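Local coordinates for putative exported protein (Bordetella pertussis, PDB 2DVZ), which binds glutamate as a periplasmic solute receptor of the Bug family, probably to deliver it for uptake into the cell, at residues T83-P95 against I295-K307. Numbering follows the deposited sequence.
Sequences TVSTMAVNPACRP and IKEQYDWAQDVVK. With GLU (glutamic acid), chain G.
The carbonyl oxygen of A88 meets a water at 2.6 Å that joins the two helices: the same water donates to Y299 O at 2.9 Å and accepts from Q303 NE2 at 2.8 Å. Its oxygen also lies over the centre of one face of the Y299 ring. Helix 84-93 has a pi-type turn at 85-89 and a kink at P91, whose N has no hydrogen to give M87 O; that oxygen lies instead at the Y299 ring edge, near its plane, 3.4 Å from Y299 CD1. A88 O, served only weakly by A92 N, takes the water's bond. Q303 is folded back at chi2 (-79°), which brings its amide to the water while its OE1 accepts from K307 NZ at 2.9 Å, from above the carbonyl plane.

The axes approach to 7.6 Å at a crossing angle of -29°, consistent with the small side chains of A88, A92 and A302 at the interface; A302 CB lies 3.3 Å from A88 O. A92 is a knob among A302, Q303, V306 and K307. P91 CB approaches Y299 CE1 obliquely at 3.7 Å.

In the first turn of helix 84-93, S85 N and OG both bind the OXT of glutamate, OG at 2.8 Å. One helix thus carries ligand contacts at its N-terminal end and, farther along, joins the C-terminal helix through apolar packing and a water bridge.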
ATOM      1  N   THR A  83       3.833   5.122   1.885  1.00 11.36           N
ATOM      2  CA  THR A  83       2.956   3.966   1.934  1.00 11.43           C
ATOM      3  C   THR A  83       2.650   3.796   3.393  1.00 12.02           C
ATOM      4  O   THR A  83       3.384   4.321   4.240  1.00 12.88           O
ATOM      5  CB  THR A  83       3.656   2.684   1.452  1.00 11.66           C
ATOM      6  OG1 THR A  83       4.710   2.366   2.358  1.00 12.42           O
ATOM      7  CG2 THR A  83       4.210   2.828   0.027  1.00  8.87           C
ATOM      8  N   VAL A  84       1.578   3.065   3.709  1.00 11.70           N
ATOM      9  CA  VAL A  84       1.245   2.820   5.102  1.00 10.89           C
ATOM     10  C   VAL A  84       2.304   1.931   5.783  1.00 11.51           C
ATOM     11  O   VAL A  84       2.515   2.031   6.988  1.00 11.76           O
ATOM     12  CB  VAL A  84      -0.241   2.310   5.302  1.00 10.45           C
ATOM     13  CG1 VAL A  84      -0.515   2.058   6.773  1.00 10.25           C
ATOM     14  CG2 VAL A  84      -1.247   3.341   4.791  1.00  8.13           C
ATOM     15  N   SER A  85       2.958   1.059   5.021  1.00 12.55           N
ATOM     16  CA  SER A  85       4.038   0.245   5.555  1.00 13.82           C
ATOM     17  C   SER A  85       5.151   1.162   6.073  1.00 14.45           C
ATOM     18  O   SER A  85       5.612   1.025   7.200  1.00 14.69           O
ATOM     19  CB  SER A  85       4.592  -0.714   4.490  1.00 13.77           C
ATOM     20  OG  SER A  85       3.651  -1.747   4.208  1.00 14.20           O
ATOM     21  N   THR A  86       5.541   2.120   5.247  1.00 14.94           N
ATOM     22  CA  THR A  86       6.721   2.952   5.553  1.00 14.64           C
ATOM     23  C   THR A  86       6.423   4.100   6.526  1.00 14.73           C
ATOM     24  O   THR A  86       7.293   4.506   7.288  1.00 15.31           O
ATOM     25  CB  THR A  86       7.436   3.440   4.262  1.00 13.78           C
ATOM     26  OG1 THR A  86       6.496   4.108   3.410  1.00 11.21           O
ATOM     27  CG2 THR A  86       8.062   2.253   3.502  1.00 12.47           C
HETATM   28  N   MSE A  87       5.184   4.566   6.536  1.00 14.89           N
HETATM   29  CA  MSE A  87       4.800   5.712   7.348  1.00 15.72           C
HETATM   30  C   MSE A  87       4.327   5.341   8.753  1.00 15.40           C
HETATM   31  O   MSE A  87       4.429   6.134   9.680  1.00 14.97           O
HETATM   32  CB  MSE A  87       3.734   6.570   6.622  1.00 16.45           C
HETATM   33  CG  MSE A  87       4.212   7.270   5.335  1.00 18.24           C
HETATM   34 SE   MSE A  87       5.636   8.595   5.693  1.00 25.68          SE
HETATM   35  CE  MSE A  87       7.232   7.459   5.371  1.00 18.80           C
ATOM     36  N   ALA A  88       3.838   4.121   8.907  1.00 15.90           N
ATOM     37  CA  ALA A  88       3.076   3.744  10.100  1.00 16.90           C
ATOM     38  C   ALA A  88       3.472   2.394  10.707  1.00 17.39           C
ATOM     39  O   ALA A  88       3.737   2.304  11.906  1.00 17.72           O
ATOM     40  CB  ALA A  88       1.563   3.748   9.764  1.00 16.08           C
ATOM     41  N   VAL A  89       3.482   1.339   9.890  1.00 18.23           N
ATOM     42  CA  VAL A  89       3.626  -0.016  10.431  1.00 17.79           C
ATOM     43  C   VAL A  89       5.085  -0.354  10.722  1.00 18.22           C
ATOM     44  O   VAL A  89       5.383  -0.932  11.761  1.00 18.56           O
ATOM     45  CB  VAL A  89       2.956  -1.118   9.533  1.00 17.35           C
ATOM     46  CG1 VAL A  89       2.895  -2.469  10.273  1.00 15.44           C
ATOM     47  CG2 VAL A  89       1.575  -0.703   9.087  1.00 15.63           C
ATOM     48  N   ASN A  90       5.988  -0.024   9.811  1.00 18.54           N
ATOM     49  CA  ASN A  90       7.416  -0.243  10.079  1.00 19.65           C
ATOM     50  C   ASN A  90       7.958   0.394  11.355  1.00 20.39           C
ATOM     51  O   ASN A  90       8.683  -0.261  12.104  1.00 20.67           O
ATOM     52  CB  ASN A  90       8.278   0.153   8.891  1.00 19.38           C
ATOM     53  CG  ASN A  90       9.046  -1.012   8.346  1.00 20.11           C
ATOM     54  OD1 ASN A  90       9.863  -1.603   9.047  1.00 22.04           O
ATOM     55  ND2 ASN A  90       8.797  -1.356   7.098  1.00 20.74           N
ATOM     56  N   PRO A  91       7.669   1.697  11.563  1.00 21.15           N
ATOM     57  CA  PRO A  91       7.843   2.377  12.832  1.00 21.19           C
ATOM     58  C   PRO A  91       7.316   1.591  14.026  1.00 21.06           C
ATOM     59  O   PRO A  91       8.013   1.507  15.024  1.00 21.36           O
ATOM     60  CB  PRO A  91       7.038   3.667  12.621  1.00 21.58           C
ATOM     61  CG  PRO A  91       7.237   3.960  11.208  1.00 20.94           C
ATOM     62  CD  PRO A  91       7.227   2.646  10.513  1.00 20.98           C
ATOM     63  N   ALA A  92       6.108   1.031  13.927  1.00 20.59           N
ATOM     64  CA  ALA A  92       5.501   0.277  15.030  1.00 20.40           C
ATOM     65  C   ALA A  92       6.114  -1.133  15.203  1.00 20.96           C
ATOM     66  O   ALA A  92       6.194  -1.652  16.329  1.00 21.83           O
ATOM     67  CB  ALA A  92       3.964   0.208  14.875  1.00 19.49           C
ATOM     68  N   CYS A  93       6.563  -1.725  14.094  1.00 20.73           N
ATOM     69  CA  CYS A  93       7.179  -3.044  14.070  1.00 21.60           C
ATOM     70  C   CYS A  93       8.624  -3.026  14.597  1.00 23.09           C
ATOM     71  O   CYS A  93       9.086  -4.010  15.217  1.00 23.47           O
ATOM     72  CB  CYS A  93       7.177  -3.571  12.630  1.00 21.17           C
ATOM     73  SG  CYS A  93       7.732  -5.295  12.365  1.00 19.35           S
ATOM     74  N   ARG A  94       9.343  -1.926  14.326  1.00 23.47           N
ATOM     75  CA  ARG A  94      10.755  -1.812  14.691  1.00 23.71           C
ATOM     76  C   ARG A  94      11.028  -0.500  15.428  1.00 24.51           C
ATOM     77  O   ARG A  94      11.783   0.331  14.918  1.00 24.35           O
ATOM     78  CB  ARG A  94      11.624  -1.857  13.442  1.00 23.72           C
ATOM     79  CG  ARG A  94      11.704  -3.190  12.753  1.00 23.78           C
ATOM     80  CD  ARG A  94      12.356  -2.993  11.400  1.00 27.29           C
ATOM     81  NE  ARG A  94      13.776  -2.664  11.512  1.00 27.76           N
ATOM     82  CZ  ARG A  94      14.625  -2.525  10.500  1.00 28.74           C
ATOM     83  NH1 ARG A  94      14.212  -2.651   9.241  1.00 28.16           N
ATOM     84  NH2 ARG A  94      15.911  -2.239  10.755  1.00 28.86           N
ATOM     85  N   PRO A  95      10.432  -0.326  16.631  1.00 25.47           N
ATOM     86  CA  PRO A  95      10.414   0.950  17.356  1.00 26.67           C
ATOM     87  C   PRO A  95      11.769   1.479  17.907  1.00 28.30           C
ATOM     88  O   PRO A  95      11.832   2.654  18.314  1.00 28.35           O
ATOM     89  CB  PRO A  95       9.457   0.676  18.514  1.00 26.66           C
ATOM     90  CG  PRO A  95       9.492  -0.791  18.724  1.00 25.75           C
ATOM     91  CD  PRO A  95       9.750  -1.397  17.396  1.00 25.54           C
ATOM     92  N   ILE A 295      -1.004  10.678   7.569  1.00 18.33           N
ATOM     93  CA  ILE A 295       0.184   9.952   7.980  1.00 18.55           C
ATOM     94  C   ILE A 295       0.188   9.690   9.460  1.00 19.70           C
ATOM     95  O   ILE A 295       0.453   8.548   9.878  1.00 20.94           O
ATOM     96  CB  ILE A 295       1.519  10.659   7.534  1.00 18.16           C
ATOM     97  CG1 ILE A 295       1.704  10.501   6.017  1.00 15.93           C
ATOM     98  CG2 ILE A 295       2.722  10.096   8.334  1.00 16.62           C
ATOM     99  CD1 ILE A 295       2.634  11.498   5.388  1.00 13.20           C
ATOM    100  N   LYS A 296      -0.087  10.742  10.243  1.00 20.36           N
ATOM    101  CA  LYS A 296      -0.172  10.693  11.714  1.00 20.56           C
ATOM    102  C   LYS A 296      -1.305   9.775  12.186  1.00 20.55           C
ATOM    103  O   LYS A 296      -1.128   8.963  13.109  1.00 20.47           O
ATOM    104  CB  LYS A 296      -0.390  12.107  12.247  1.00 21.64           C
ATOM    105  CG  LYS A 296      -0.511  12.236  13.749  1.00 23.82           C
ATOM    106  CD  LYS A 296       0.850  11.951  14.432  1.00 26.74           C
ATOM    107  CE  LYS A 296       0.782  12.016  15.978  1.00 27.67           C
ATOM    108  NZ  LYS A 296      -0.414  12.812  16.434  1.00 29.92           N
ATOM    109  N   GLU A 297      -2.465   9.885  11.546  1.00 20.14           N
ATOM    110  CA  GLU A 297      -3.558   8.936  11.803  1.00 20.69           C
ATOM    111  C   GLU A 297      -3.112   7.499  11.644  1.00 20.31           C
ATOM    112  O   GLU A 297      -3.307   6.712  12.549  1.00 21.05           O
ATOM    113  CB  GLU A 297      -4.758   9.207  10.918  1.00 20.35           C
ATOM    114  CG  GLU A 297      -5.541  10.383  11.407  1.00 23.40           C
ATOM    115  CD  GLU A 297      -6.502  10.945  10.360  1.00 28.29           C
ATOM    116  OE1 GLU A 297      -6.455  10.538   9.157  1.00 28.23           O
ATOM    117  OE2 GLU A 297      -7.313  11.812  10.777  1.00 31.28           O
ATOM    118  N   GLN A 298      -2.499   7.154  10.520  1.00 19.93           N
ATOM    119  CA  GLN A 298      -2.107   5.772  10.325  1.00 19.90           C
ATOM    120  C   GLN A 298      -1.033   5.365  11.339  1.00 19.85           C
ATOM    121  O   GLN A 298      -1.095   4.297  11.888  1.00 19.31           O
ATOM    122  CB  GLN A 298      -1.642   5.500   8.886  1.00 19.22           C
ATOM    123  CG  GLN A 298      -2.728   5.646   7.816  1.00 19.68           C
ATOM    124  CD  GLN A 298      -3.874   4.628   7.916  1.00 18.97           C
ATOM    125  OE1 GLN A 298      -3.711   3.509   8.396  1.00 21.56           O
ATOM    126  NE2 GLN A 298      -5.016   5.010   7.415  1.00 17.67           N
ATOM    127  N   TYR A 299      -0.038   6.221  11.541  1.00 21.00           N
ATOM    128  CA  TYR A 299       1.013   5.999  12.513  1.00 22.01           C
ATOM    129  C   TYR A 299       0.447   5.690  13.883  1.00 22.51           C
ATOM    130  O   TYR A 299       0.832   4.711  14.506  1.00 23.75           O
ATOM    131  CB  TYR A 299       1.896   7.239  12.590  1.00 23.32           C
ATOM    132  CG  TYR A 299       3.068   7.131  13.535  1.00 23.72           C
ATOM    133  CD1 TYR A 299       4.330   6.783  13.064  1.00 24.05           C
ATOM    134  CD2 TYR A 299       2.916   7.403  14.899  1.00 26.04           C
ATOM    135  CE1 TYR A 299       5.433   6.687  13.930  1.00 25.49           C
ATOM    136  CE2 TYR A 299       4.014   7.309  15.789  1.00 27.35           C
ATOM    137  CZ  TYR A 299       5.264   6.959  15.284  1.00 26.06           C
ATOM    138  OH  TYR A 299       6.332   6.870  16.135  1.00 27.19           O
ATOM    139  N   ASP A 300      -0.467   6.517  14.360  1.00 22.95           N
ATOM    140  CA  ASP A 300      -1.047   6.310  15.678  1.00 23.66           C
ATOM    141  C   ASP A 300      -1.829   5.031  15.748  1.00 24.23           C
ATOM    142  O   ASP A 300      -1.744   4.310  16.742  1.00 24.61           O
ATOM    143  CB  ASP A 300      -1.911   7.507  16.100  1.00 23.25           C
ATOM    144  CG  ASP A 300      -1.067   8.739  16.417  1.00 23.87           C
ATOM    145  OD1 ASP A 300       0.181   8.599  16.561  1.00 24.19           O
ATOM    146  OD2 ASP A 300      -1.650   9.840  16.527  1.00 23.38           O
ATOM    147  N   TRP A 301      -2.589   4.749  14.693  1.00 24.45           N
ATOM    148  CA  TRP A 301      -3.356   3.523  14.646  1.00 25.39           C
ATOM    149  C   TRP A 301      -2.431   2.262  14.704  1.00 25.25           C
ATOM    150  O   TRP A 301      -2.714   1.343  15.459  1.00 24.15           O
ATOM    151  CB  TRP A 301      -4.275   3.543  13.431  1.00 26.24           C
ATOM    152  CG  TRP A 301      -4.758   2.206  13.033  1.00 28.24           C
ATOM    153  CD1 TRP A 301      -5.865   1.544  13.524  1.00 29.07           C
ATOM    154  CD2 TRP A 301      -4.170   1.337  12.058  1.00 28.64           C
ATOM    155  NE1 TRP A 301      -5.988   0.324  12.915  1.00 29.42           N
ATOM    156  CE2 TRP A 301      -4.971   0.168  12.005  1.00 30.03           C
ATOM    157  CE3 TRP A 301      -3.043   1.431  11.223  1.00 28.75           C
ATOM    158  CZ2 TRP A 301      -4.671  -0.921  11.148  1.00 29.56           C
ATOM    159  CZ3 TRP A 301      -2.738   0.347  10.373  1.00 28.78           C
ATOM    160  CH2 TRP A 301      -3.554  -0.810  10.347  1.00 29.00           C
ATOM    161  N   ALA A 302      -1.324   2.255  13.956  1.00 25.14           N
ATOM    162  CA  ALA A 302      -0.369   1.137  13.984  1.00 26.66           C
ATOM    163  C   ALA A 302       0.285   0.907  15.372  1.00 27.94           C
ATOM    164  O   ALA A 302       0.484  -0.239  15.793  1.00 27.23           O
ATOM    165  CB  ALA A 302       0.710   1.276  12.875  1.00 25.18           C
ATOM    166  N   GLN A 303       0.608   2.002  16.068  1.00 30.05           N
ATOM    167  CA  GLN A 303       1.085   1.940  17.448  1.00 31.97           C
ATOM    168  C   GLN A 303       0.005   1.279  18.292  1.00 33.33           C
ATOM    169  O   GLN A 303       0.288   0.331  19.018  1.00 33.75           O
ATOM    170  CB  GLN A 303       1.382   3.337  18.016  1.00 32.11           C
ATOM    171  CG  GLN A 303       2.433   4.138  17.289  1.00 33.42           C
ATOM    172  CD  GLN A 303       3.851   3.713  17.645  1.00 35.58           C
ATOM    173  OE1 GLN A 303       4.208   3.717  18.832  1.00 37.89           O
ATOM    174  NE2 GLN A 303       4.676   3.352  16.624  1.00 31.67           N
ATOM    175  N   ASP A 304      -1.229   1.774  18.190  1.00 34.87           N
ATOM    176  CA  ASP A 304      -2.349   1.191  18.921  1.00 37.00           C
ATOM    177  C   ASP A 304      -2.433  -0.326  18.675  1.00 37.86           C
ATOM    178  O   ASP A 304      -2.145  -1.102  19.592  1.00 37.82           O
ATOM    179  CB  ASP A 304      -3.663   1.885  18.549  1.00 37.80           C
ATOM    180  CG  ASP A 304      -4.868   1.334  19.322  1.00 40.52           C
ATOM    181  OD1 ASP A 304      -4.926   1.564  20.569  1.00 41.82           O
ATOM    182  OD2 ASP A 304      -5.759   0.706  18.669  1.00 42.58           O
ATOM    183  N   VAL A 305      -2.782  -0.719  17.441  1.00 38.57           N
ATOM    184  CA  VAL A 305      -2.870  -2.123  16.982  1.00 39.81           C
ATOM    185  C   VAL A 305      -1.759  -3.082  17.431  1.00 40.94           C
ATOM    186  O   VAL A 305      -2.046  -4.137  17.971  1.00 40.85           O
ATOM    187  CB  VAL A 305      -2.958  -2.214  15.424  1.00 39.65           C
ATOM    188  CG1 VAL A 305      -2.920  -3.671  14.970  1.00 39.43           C
ATOM    189  CG2 VAL A 305      -4.218  -1.564  14.919  1.00 39.53           C
ATOM    190  N   VAL A 306      -0.501  -2.720  17.183  1.00 42.93           N
ATOM    191  CA  VAL A 306       0.654  -3.576  17.484  1.00 44.62           C
ATOM    192  C   VAL A 306       0.930  -3.672  18.991  1.00 46.54           C
ATOM    193  O   VAL A 306       1.062  -4.784  19.544  1.00 46.97           O
ATOM    194  CB  VAL A 306       1.925  -3.078  16.730  1.00 44.34           C
ATOM    195  CG1 VAL A 306       3.154  -3.866  17.122  1.00 44.14           C
ATOM    196  CG2 VAL A 306       1.717  -3.153  15.227  1.00 43.94           C
ATOM    197  N   LYS A 307       0.991  -2.509  19.646  1.00 48.59           N
ATOM    198  CA  LYS A 307       1.463  -2.382  21.046  1.00 50.51           C
ATOM    199  C   LYS A 307       0.365  -2.720  22.070  1.00 51.96           C
ATOM    200  O   LYS A 307       0.488  -3.706  22.815  1.00 53.08           O
ATOM    201  CB  LYS A 307       2.092  -0.997  21.301  1.00 50.06           C
ATOM    202  CG  LYS A 307       3.542  -0.841  20.784  1.00 50.21           C
ATOM    203  CD  LYS A 307       3.651  -0.535  19.272  1.00 48.99           C
ATOM    204  CE  LYS A 307       5.091  -0.115  18.857  1.00 48.54           C
ATOM    205  NZ  LYS A 307       5.602   1.200  19.429  1.00 46.47           N
TER
HETATM  206  N   GLU G1055       2.409  -3.219   1.319  1.00 11.71           N
HETATM  207  CA  GLU G1055       2.723  -1.941   0.652  1.00 11.29           C
HETATM  208  C   GLU G1055       1.866  -0.799   1.174  1.00 12.00           C
HETATM  209  O   GLU G1055       1.055  -0.170   0.489  1.00 12.47           O
HETATM  210  CB  GLU G1055       2.674  -2.094  -0.866  1.00 11.17           C
HETATM  211  CG  GLU G1055       3.376  -3.378  -1.343  1.00  8.76           C
HETATM  212  CD  GLU G1055       3.982  -3.274  -2.712  1.00  9.91           C
HETATM  213  OE1 GLU G1055       3.876  -2.174  -3.294  1.00 10.90           O
HETATM  214  OE2 GLU G1055       4.596  -4.285  -3.208  1.00 10.40           O
HETATM  215  OXT GLU G1055       2.032  -0.439   2.351  1.00 12.13           O
HETATM  216  O   HOH W   1       3.448   3.625  14.128  1.00 18.99           O